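Local structure of BauA (Acinetobacter baumannii, 6HCP) at residues Gln621-Ala632 and Arg649-Thr660. The protein probably serves as a TonB-dependent outer-membrane transporter that takes up iron as ferric preacinetobactin. Numbering follows the deposited sequence.
Sequences QGTLTLSGNINA and RTLLDVGARYST. With C8E ((hydroxyethyloxy)tri(ethyloxy)octane), chain B; C8E ((hydroxyethyloxy)tri(ethyloxy)octane), chain C; EDO (1,2-ethanediol), chain K.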
# COMPACT_ATOMS: atom_id res chain seq x y z
N GLN A 621 -24.27 13.74 10.38
CA GLN A 621 -25.30 14.31 9.53
C GLN A 621 -24.94 14.08 8.05
O GLN A 621 -24.81 15.03 7.27
CB GLN A 621 -25.48 15.79 9.84
CG GLN A 621 -25.95 16.05 11.27
CD GLN A 621 -26.71 17.34 11.41
OE1 GLN A 621 -26.26 18.40 10.98
NE2 GLN A 621 -27.88 17.26 12.02
N GLY A 622 -24.80 12.81 7.67
CA GLY A 622 -24.54 12.45 6.27
C GLY A 622 -24.53 10.95 6.05
O GLY A 622 -24.80 10.16 6.95
N THR A 623 -24.21 10.56 4.81
CA THR A 623 -24.19 9.17 4.43
C THR A 623 -22.78 8.80 3.99
O THR A 623 -22.18 9.49 3.15
CB THR A 623 -25.17 8.90 3.28
OG1 THR A 623 -26.47 9.31 3.71
CG2 THR A 623 -25.20 7.44 2.89
N LEU A 624 -22.23 7.78 4.65
CA LEU A 624 -20.97 7.21 4.28
C LEU A 624 -21.24 6.02 3.37
O LEU A 624 -22.09 5.19 3.68
CB LEU A 624 -20.20 6.77 5.52
CG LEU A 624 -18.93 5.95 5.23
CD1 LEU A 624 -17.86 6.82 4.60
CD2 LEU A 624 -18.40 5.28 6.50
N THR A 625 -20.57 6.01 2.21
CA THR A 625 -20.60 4.87 1.30
C THR A 625 -19.20 4.26 1.20
O THR A 625 -18.22 4.97 1.01
CB THR A 625 -21.05 5.29 -0.11
OG1 THR A 625 -22.30 5.98 -0.00
CG2 THR A 625 -21.19 4.11 -1.06
N LEU A 626 -19.13 2.94 1.33
CA LEU A 626 -17.93 2.19 1.04
C LEU A 626 -18.16 1.42 -0.26
O LEU A 626 -19.23 0.85 -0.47
CB LEU A 626 -17.63 1.24 2.20
CG LEU A 626 -17.38 1.93 3.55
CD1 LEU A 626 -17.07 0.91 4.64
CD2 LEU A 626 -16.25 2.93 3.44
N SER A 627 -17.13 1.37 -1.10
CA SER A 627 -17.27 0.70 -2.39
C SER A 627 -16.09 -0.24 -2.61
O SER A 627 -14.96 0.04 -2.22
CB SER A 627 -17.42 1.71 -3.50
OG SER A 627 -16.18 2.33 -3.80
N GLY A 628 -16.35 -1.28 -3.40
CA GLY A 628 -15.31 -2.16 -3.89
C GLY A 628 -15.70 -2.74 -5.25
O GLY A 628 -16.88 -2.93 -5.56
N ASN A 629 -14.67 -3.03 -6.05
CA ASN A 629 -14.81 -3.65 -7.35
C ASN A 629 -13.77 -4.76 -7.49
O ASN A 629 -12.60 -4.60 -7.09
CB ASN A 629 -14.59 -2.64 -8.48
CG ASN A 629 -15.76 -1.70 -8.64
OD1 ASN A 629 -15.85 -0.73 -7.90
ND2 ASN A 629 -16.58 -1.95 -9.65
N ILE A 630 -14.20 -5.86 -8.11
CA ILE A 630 -13.31 -6.90 -8.58
C ILE A 630 -13.54 -7.10 -10.08
O ILE A 630 -14.65 -6.97 -10.58
CB ILE A 630 -13.50 -8.20 -7.78
CG1 ILE A 630 -12.48 -9.26 -8.16
CG2 ILE A 630 -14.91 -8.72 -7.93
CD1 ILE A 630 -12.34 -10.38 -7.15
N ASN A 631 -12.45 -7.35 -10.79
CA ASN A 631 -12.43 -7.51 -12.23
C ASN A 631 -11.46 -8.65 -12.55
O ASN A 631 -10.28 -8.49 -12.38
CB ASN A 631 -12.06 -6.18 -12.89
CG ASN A 631 -11.68 -6.28 -14.36
OD1 ASN A 631 -11.96 -7.27 -15.02
ND2 ASN A 631 -10.97 -5.28 -14.87
N ALA A 632 -12.01 -9.83 -12.86
CA ALA A 632 -11.24 -11.03 -13.09
C ALA A 632 -11.43 -11.49 -14.53
O ALA A 632 -12.56 -11.73 -14.97
CB ALA A 632 -11.67 -12.12 -12.13
N ARG A 649 -5.72 -11.82 -15.28
CA ARG A 649 -5.39 -11.08 -14.07
C ARG A 649 -6.69 -10.68 -13.37
O ARG A 649 -7.77 -10.66 -13.98
CB ARG A 649 -4.47 -9.89 -14.36
CG ARG A 649 -5.16 -8.59 -14.72
CD ARG A 649 -5.71 -8.52 -16.14
NE ARG A 649 -4.73 -8.92 -17.14
CZ ARG A 649 -4.92 -8.85 -18.47
NH1 ARG A 649 -4.01 -9.38 -19.27
NH2 ARG A 649 -5.99 -8.21 -18.96
N THR A 650 -6.56 -10.44 -12.07
CA THR A 650 -7.67 -10.03 -11.23
C THR A 650 -7.27 -8.71 -10.57
O THR A 650 -6.22 -8.63 -9.96
CB THR A 650 -8.03 -11.11 -10.20
OG1 THR A 650 -8.56 -12.24 -10.89
CG2 THR A 650 -9.07 -10.66 -9.21
N LEU A 651 -8.08 -7.68 -10.79
CA LEU A 651 -7.81 -6.35 -10.26
C LEU A 651 -8.87 -5.99 -9.21
O LEU A 651 -10.04 -6.29 -9.38
CB LEU A 651 -7.80 -5.34 -11.41
CG LEU A 651 -6.82 -5.67 -12.55
CD1 LEU A 651 -6.91 -4.62 -13.65
CD2 LEU A 651 -5.38 -5.76 -12.05
N LEU A 652 -8.42 -5.29 -8.16
CA LEU A 652 -9.28 -4.81 -7.10
C LEU A 652 -9.28 -3.29 -7.11
O LEU A 652 -8.23 -2.68 -7.26
CB LEU A 652 -8.78 -5.30 -5.75
CG LEU A 652 -8.72 -6.82 -5.55
CD1 LEU A 652 -8.22 -7.13 -4.14
CD2 LEU A 652 -10.06 -7.47 -5.80
N ASP A 653 -10.44 -2.71 -6.80
CA ASP A 653 -10.56 -1.29 -6.58
C ASP A 653 -11.34 -1.08 -5.26
O ASP A 653 -12.22 -1.87 -4.93
CB ASP A 653 -11.26 -0.58 -7.75
CG ASP A 653 -10.85 -1.07 -9.13
OD1 ASP A 653 -9.62 -1.03 -9.44
OD2 ASP A 653 -11.78 -1.40 -9.92
N VAL A 654 -11.09 0.03 -4.59
CA VAL A 654 -11.87 0.39 -3.40
C VAL A 654 -12.16 1.88 -3.41
O VAL A 654 -11.42 2.67 -3.97
CB VAL A 654 -11.14 -0.01 -2.10
CG1 VAL A 654 -11.08 -1.51 -1.94
CG2 VAL A 654 -9.76 0.62 -2.04
N GLY A 655 -13.21 2.26 -2.68
CA GLY A 655 -13.52 3.66 -2.56
C GLY A 655 -14.33 3.97 -1.32
O GLY A 655 -14.93 3.09 -0.73
N ALA A 656 -14.41 5.26 -1.01
CA ALA A 656 -15.33 5.75 0.01
C ALA A 656 -15.89 7.10 -0.46
O ALA A 656 -15.20 7.89 -1.13
CB ALA A 656 -14.62 5.85 1.35
N ARG A 657 -17.13 7.35 -0.06
CA ARG A 657 -17.83 8.57 -0.36
C ARG A 657 -18.54 9.05 0.91
O ARG A 657 -19.11 8.25 1.62
CB ARG A 657 -18.83 8.29 -1.47
CG ARG A 657 -19.64 9.49 -1.96
CD ARG A 657 -20.28 9.18 -3.32
NE ARG A 657 -21.33 8.17 -3.27
CZ ARG A 657 -21.30 6.97 -3.86
NH1 ARG A 657 -22.39 6.24 -3.86
NH2 ARG A 657 -20.18 6.47 -4.35
N TYR A 658 -18.53 10.37 1.12
CA TYR A 658 -19.27 10.97 2.23
C TYR A 658 -20.08 12.14 1.67
O TYR A 658 -19.51 13.10 1.15
CB TYR A 658 -18.34 11.44 3.35
CG TYR A 658 -19.09 11.89 4.59
CD1 TYR A 658 -19.93 11.02 5.26
CD2 TYR A 658 -19.05 13.21 5.02
CE1 TYR A 658 -20.70 11.43 6.34
CE2 TYR A 658 -19.78 13.63 6.13
CZ TYR A 658 -20.61 12.74 6.79
OH TYR A 658 -21.33 13.14 7.87
N SER A 659 -21.40 12.04 1.80
CA SER A 659 -22.32 13.07 1.34
C SER A 659 -23.02 13.71 2.54
O SER A 659 -23.56 13.01 3.39
CB SER A 659 -23.32 12.52 0.36
OG SER A 659 -24.21 11.61 1.00
N THR A 660 -22.95 15.04 2.61
CA THR A 660 -23.48 15.80 3.74
C THR A 660 -23.91 17.18 3.25
O THR A 660 -23.95 17.43 2.04
CB THR A 660 -22.43 15.84 4.87
OG1 THR A 660 -23.05 16.35 6.05
CG2 THR A 660 -21.22 16.67 4.53
C1 C8E B . -11.57 -4.60 -1.08
C2 C8E B . -12.86 -5.15 -1.65
C3 C8E B . -12.73 -5.24 -3.15
C4 C8E B . -13.67 -6.26 -3.77
C5 C8E B . -15.13 -6.00 -3.45
C6 C8E B . -16.03 -6.41 -4.59
C7 C8E B . -17.48 -6.57 -4.13
C8 C8E B . -17.60 -6.37 -2.62
C1 C8E C . -23.50 -17.18 -17.58
C2 C8E C . -22.37 -17.77 -16.77
C3 C8E C . -21.01 -17.39 -17.33
C4 C8E C . -19.91 -17.95 -16.43
C5 C8E C . -18.52 -17.46 -16.83
C6 C8E C . -17.53 -17.55 -15.66
C7 C8E C . -16.25 -16.79 -15.97
C8 C8E C . -15.44 -16.43 -14.71
O9 C8E C . -14.04 -16.43 -14.98
C10 C8E C . -13.26 -15.36 -14.42
C11 C8E C . -11.79 -15.46 -14.83
O12 C8E C . -10.96 -16.11 -13.86
C13 C8E C . -10.30 -17.29 -14.40
C14 C8E C . -8.77 -17.15 -14.53
O15 C8E C . -8.14 -17.84 -15.65
C16 C8E C . -6.78 -17.37 -15.93
C17 C8E C . -6.07 -17.98 -17.18
O18 C8E C . -4.66 -17.57 -17.11
C1 EDO K . -16.41 7.33 -4.47
O1 EDO K . -17.70 7.61 -5.13
C2 EDO K . -16.50 5.91 -3.86
O2 EDO K . -16.62 4.92 -4.90
O HOH W 1 -8.82 -8.00 -14.89
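R657 and T625 face each other across two antiparallel strands, their side chains running alongside. Their backbones form a hydrogen-bonded pair: T625 N gives R657 O a nearly straight bond of 2.7 Å, and R657 N returns one to T625 O. From CB, 4.0 Å from T625 CB, the arginine extends with CG anti to its backbone N (chi1 -178°), passes O1 of a 1,2-ethanediol at CD, then bends at chi3. NE lies 4.1 Å from T625 OG1, which is hydrogen-bonded to D616, and makes a long, weak ion pair with D74. The guanidinium lies beside the threonine with T625 CG2 over one of its faces, toward the rim, 4.0 Å from CZ and 3.7 Å from NH1. NH1 also forms a salt bridge with E614 on strand 599-618, while NH2 donates to ethanediol O1 (2.8 Å). The diol, probably from the crystallisation liquor, bonds through O2 to S627 OG. Farther along this face, D653 OD2 approaches N629 CB at 3.4 Å; OD1 is bound by N675 N.

The reverse face is mostly apolar. I630 CG1 meets L652 CD2 (3.8 Å) and T650 CG2, with F186 and Y180 of a second subunit packing on I630 and L652. A detergent tail lies over G628 and V654. A mostly polar side, on which N629 and R657 touch plug helix 69-75, backed by a detergent- and subunit-facing apolar side, is characteristic of a transmembrane beta hairpin in a TonB-dependent receptor barrel.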